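Local structure of HcgB (Methanococcus maripaludis, 5D5P) at the interface of chains A and B. The protein acts as the guanylyltransferase in biosynthesis of the FeGP cofactor of [Fe]-hydrogenase, transferring a guanylyl group to the pyridinol precursor. Sequence-based numbering; all coordinates share one arbitrary frame. Chains: chain A/B, HcgB.

Contact 1: the interface of chains A and B. Residues chain A 114, 122, 124-125, 152; chain B 104-105, 109.
Extended backbone of strand 122-128 in chain A, almost fully stretched at A:Thr124 and A:Gly125, faces a loop of chain B that carries B:Leu104 and B:Gly105. The main hydrophobic probe is B:Leu104, which loses 41 Å² of surface to the partner. Its CG lies anti to the backbone N (chi1 166°), and this turn directs the forked end at the strand. Methyl CD2 comes to 3.7 Å from the backbone N of A:Gly125 and also packs against the A:Thr124 main chain. Beside it, the branch methyl CG2 of A:Ile122 touches CG of B:Leu104 at 3.9 Å, the two side chains running at about a right angle to each other. CB of A:Ile122 packs on CA of B:Gly105, which has no side chain to hold the strand further off.

The polar part is carried by A:Arg152, just beyond helix 138-151. Its chain bends at chi3 and presents the end of the guanidinium to the carbonyl O of B:Ser109, with NH1 at 2.8 Å and NH2 at 2.7 Å from that one oxygen. Both bonds are bent, with 132° and 135° at the hydrogens, as one oxygen shared by two N-H groups requires; the oxygen sits slightly off the guanidinium plane, and NH2 comes from above the carbonyl plane. NH2 also donates to the hydroxyl OG1 of A:Thr124 at 2.9 Å, with that oxygen in the guanidinium plane; this second-shell bond should limit rotation of the group. On the other side, the hydroxyl OG of B:Ser109 accepts from the backbone N of B:Gly105 at 2.8 Å, tying together two points of the loop that meets chain A. The positive guanidinium would probably polarise the B:Ser109 carbonyl. Combining leucine packing with a forked arginine grip, the patch probably helps hold the 104-109 loop of one subunit against a strand of the other in the two-fold pair of the deposited assembly.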
loop_
_atom_site.group_PDB
_atom_site.type_symbol
_atom_site.label_atom_id
_atom_site.label_comp_id
_atom_site.label_asym_id
_atom_site.label_seq_id
_atom_site.Cartn_x
_atom_site.Cartn_y
_atom_site.Cartn_z
ATOM N N LEU A 114 0.906 -7.032 2.957
ATOM C CA LEU A 114 0.348 -6.443 4.173
ATOM C C LEU A 114 0.437 -7.431 5.313
ATOM O O LEU A 114 0.320 -8.651 5.124
ATOM C CB LEU A 114 -1.126 -6.053 3.983
ATOM C CG LEU A 114 -1.432 -4.995 2.909
ATOM C CD1 LEU A 114 -2.966 -4.901 2.719
ATOM C CD2 LEU A 114 -0.869 -3.647 3.309
ATOM N N ILE A 122 -4.624 -2.780 9.273
ATOM C CA ILE A 122 -3.328 -2.897 8.614
ATOM C C ILE A 122 -2.206 -2.400 9.516
ATOM O O ILE A 122 -2.218 -1.250 9.941
ATOM C CB ILE A 122 -3.328 -2.097 7.299
ATOM C CG1 ILE A 122 -4.293 -2.754 6.314
ATOM C CG2 ILE A 122 -1.916 -2.038 6.690
ATOM C CD1 ILE A 122 -4.656 -1.821 5.167
ATOM N N THR A 124 1.396 -2.988 8.897
ATOM C CA THR A 124 2.581 -2.600 8.135
ATOM C C THR A 124 2.482 -3.253 6.760
ATOM O O THR A 124 1.588 -4.046 6.533
ATOM C CB THR A 124 3.887 -3.023 8.833
ATOM O OG1 THR A 124 5.007 -2.516 8.092
ATOM C CG2 THR A 124 4.020 -4.559 8.941
ATOM N N GLY A 125 3.394 -2.925 5.854
ATOM C CA GLY A 125 3.301 -3.413 4.491
ATOM C C GLY A 125 4.524 -2.994 3.680
ATOM O O GLY A 125 5.378 -2.246 4.151
ATOM N N ARG A 152 10.220 -1.707 9.049
ATOM C CA ARG A 152 9.673 -0.363 9.131
ATOM C C ARG A 152 8.776 -0.169 10.351
ATOM O O ARG A 152 8.446 0.970 10.665
ATOM C CB ARG A 152 8.941 0.012 7.845
ATOM C CG ARG A 152 7.786 -0.823 7.537
ATOM C CD ARG A 152 7.331 -0.531 6.098
ATOM N NE ARG A 152 6.679 0.769 5.936
ATOM C CZ ARG A 152 5.463 1.074 6.390
ATOM N NH1 ARG A 152 4.962 2.281 6.148
ATOM N NH2 ARG A 152 4.759 0.204 7.128
ATOM N N LEU B 104 -0.546 4.541 6.122
ATOM C CA LEU B 104 -0.851 3.294 5.444
ATOM C C LEU B 104 -2.075 2.623 6.063
ATOM O O LEU B 104 -3.024 2.227 5.356
ATOM C CB LEU B 104 0.348 2.343 5.528
ATOM C CG LEU B 104 0.104 0.888 5.164
ATOM C CD1 LEU B 104 -0.314 0.666 3.682
ATOM C CD2 LEU B 104 1.378 0.116 5.501
ATOM N N GLY B 105 -2.032 2.472 7.381
ATOM C CA GLY B 105 -3.045 1.710 8.091
ATOM C C GLY B 105 -3.303 2.343 9.448
ATOM O O GLY B 105 -3.621 3.545 9.531
ATOM N N SER B 109 1.758 2.627 11.565
ATOM C CA SER B 109 2.026 1.825 10.383
ATOM C C SER B 109 2.811 2.577 9.314
ATOM O O SER B 109 3.061 2.036 8.223
ATOM C CB SER B 109 0.700 1.343 9.772
ATOM O OG SER B 109 -0.124 2.449 9.410
#

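Contact 2: the interface of chains A and B. Residues chain A 108, 130, 132-133; chain B 22-24, 27, 153.
This is a mainly apolar, isoleucine-rich subunit interface with a serine-aspartate hydrogen bond beside the isoleucines; it hides 259 Å² of surface in the two-fold pair of the deposited assembly, which it probably helps to stabilise. A:Ile132 supplies the greatest share, 89 Å², and uses both branches. Its CG1 stands anti to the carbonyl carbon (chi1 -65°) and carries CD1 toward the start of a chain B helix, where the methyl lies 3.6 Å from the backbone N of B:Ile24 and also meets the carbonyl carbon of B:Lys23. The other branch, CG2, rests on CG1 of B:Ile27 at 3.8 Å and on CD1 of B:Ile24 at 3.9 Å. The A:Ile132 and B:Ile27 side chains lie alongside, pointing in opposite senses, while B:Ile24 lies across A:Ile132. CG2 is thus wedged between the two isoleucines, while CD1 reaches on to the helix start.

B:Ile27 is shared with A:Ile133. Its CD1 touches CG1 of A:Ile133 and also reaches the carbonyl O of A:Gly108 at 3.3 Å, bringing a methyl against a backbone oxygen. CD1 of A:Ile133 continues to the main chain of B:Ile153, 3.7 Å from its carbonyl carbon.

The polar contribution comes from the hydroxyl OG of A:Ser130, which donates to carboxylate OD2 of B:Asp22 over 2.9 Å. The hydroxyl meets the anti side of that oxygen, 15° out of the carboxylate plane. The same OG accepts from the backbone N of A:Ile132 at 3.0 Å, with 153° at the hydrogen. This relay couples the local turn to the partner's carboxylate and helps position A:Ile132; the negative charge would probably strengthen the serine's polarisation. In the fold, the chain A residues lie in loops, A:Ser130 to A:Ile133 following strand 122-128, while chain B offers the first turn of helix 24-35, its preceding loop and B:Ile153 beyond helix 138-151.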
loop_
_atom_site.group_PDB
_atom_site.type_symbol
_atom_site.label_atom_id
_atom_site.label_comp_id
_atom_site.label_asym_id
_atom_site.label_seq_id
_atom_site.Cartn_x
_atom_site.Cartn_y
_atom_site.Cartn_z
ATOM N N GLY A 108 -0.639 -4.230 -13.499
ATOM C CA GLY A 108 0.566 -3.474 -13.803
ATOM C C GLY A 108 1.060 -2.663 -12.617
ATOM O O GLY A 108 2.198 -2.176 -12.639
ATOM N N SER A 130 6.137 -4.550 -10.550
ATOM C CA SER A 130 5.748 -5.583 -11.491
ATOM C C SER A 130 6.967 -6.341 -12.047
ATOM O O SER A 130 8.035 -5.779 -12.230
ATOM C CB SER A 130 4.976 -4.950 -12.655
ATOM O OG SER A 130 4.948 -5.825 -13.765
ATOM N N ILE A 132 7.351 -7.058 -14.977
ATOM C CA ILE A 132 7.645 -6.419 -16.258
ATOM C C ILE A 132 8.761 -5.379 -16.115
ATOM O O ILE A 132 9.576 -5.173 -17.010
ATOM C CB ILE A 132 6.370 -5.712 -16.820
ATOM C CG1 ILE A 132 5.288 -6.739 -17.147
ATOM C CG2 ILE A 132 6.693 -4.864 -18.061
ATOM C CD1 ILE A 132 5.587 -7.498 -18.404
ATOM N N ILE A 133 8.758 -4.711 -14.970
ATOM C CA ILE A 133 9.675 -3.614 -14.690
ATOM C C ILE A 133 10.984 -4.108 -14.081
ATOM O O ILE A 133 12.052 -3.627 -14.425
ATOM C CB ILE A 133 9.011 -2.604 -13.731
ATOM C CG1 ILE A 133 7.767 -1.980 -14.389
ATOM C CG2 ILE A 133 9.986 -1.527 -13.281
ATOM C CD1 ILE A 133 8.082 -1.223 -15.660
ATOM N N ASP B 22 1.903 -10.370 -15.221
ATOM C CA ASP B 22 1.567 -9.109 -15.856
ATOM C C ASP B 22 1.991 -9.044 -17.321
ATOM O O ASP B 22 2.734 -9.901 -17.848
ATOM C CB ASP B 22 2.195 -7.921 -15.135
ATOM C CG ASP B 22 1.844 -7.866 -13.674
ATOM O OD1 ASP B 22 0.954 -8.634 -13.238
ATOM O OD2 ASP B 22 2.453 -7.022 -12.970
ATOM N N LYS B 23 1.485 -8.004 -17.972
ATOM C CA LYS B 23 1.695 -7.815 -19.392
ATOM C C LYS B 23 2.273 -6.433 -19.639
ATOM O O LYS B 23 1.966 -5.485 -18.931
ATOM C CB LYS B 23 0.378 -7.990 -20.142
ATOM C CG LYS B 23 -0.291 -9.347 -19.904
ATOM C CD LYS B 23 -1.341 -9.656 -20.952
ATOM C CE LYS B 23 -1.718 -11.129 -20.927
ATOM N NZ LYS B 23 -3.035 -11.362 -21.608
ATOM N N ILE B 24 3.076 -6.317 -20.685
ATOM C CA ILE B 24 3.670 -5.031 -21.031
ATOM C C ILE B 24 2.617 -3.958 -21.337
ATOM O O ILE B 24 2.824 -2.789 -21.042
ATOM C CB ILE B 24 4.631 -5.235 -22.250
ATOM C CG1 ILE B 24 5.301 -3.938 -22.670
ATOM C CG2 ILE B 24 3.878 -5.815 -23.434
ATOM C CD1 ILE B 24 6.079 -3.261 -21.541
ATOM N N ILE B 27 1.573 -1.987 -18.221
ATOM C CA ILE B 27 2.493 -0.928 -17.863
ATOM C C ILE B 27 2.318 0.258 -18.821
ATOM O O ILE B 27 2.244 1.421 -18.379
ATOM C CB ILE B 27 3.956 -1.434 -17.869
ATOM C CG1 ILE B 27 4.154 -2.352 -16.652
ATOM C CG2 ILE B 27 4.925 -0.279 -17.819
ATOM C CD1 ILE B 27 4.006 -1.646 -15.341
ATOM N N ILE B 153 6.706 1.769 -12.063
ATOM C CA ILE B 153 5.916 1.507 -13.264
ATOM C C ILE B 153 6.648 1.998 -14.513
ATOM O O ILE B 153 6.044 2.191 -15.563
ATOM C CB ILE B 153 4.488 2.097 -13.159
ATOM C CG1 ILE B 153 4.488 3.553 -12.684
ATOM C CG2 ILE B 153 3.618 1.247 -12.176
ATOM C CD1 ILE B 153 4.855 4.543 -13.754
#

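The C-alpha centres of contact 1 and contact 2 are about 24 Å apart, so they are separate patches of one two-fold interface, each repeated with the chains exchanged. No residue is common to the two as given, but the same segments recur: chain A's strand 122-128 enters contact 1 and leads into the loop used in contact 2. The 104-109 region serves from chain B in contact 1 and from chain A in contact 2, and the stretch just after helix 138-151 likewise changes chain. With the symmetry twins included, each subunit uses both segments in both kinds of patch, a spread that probably restrains rocking.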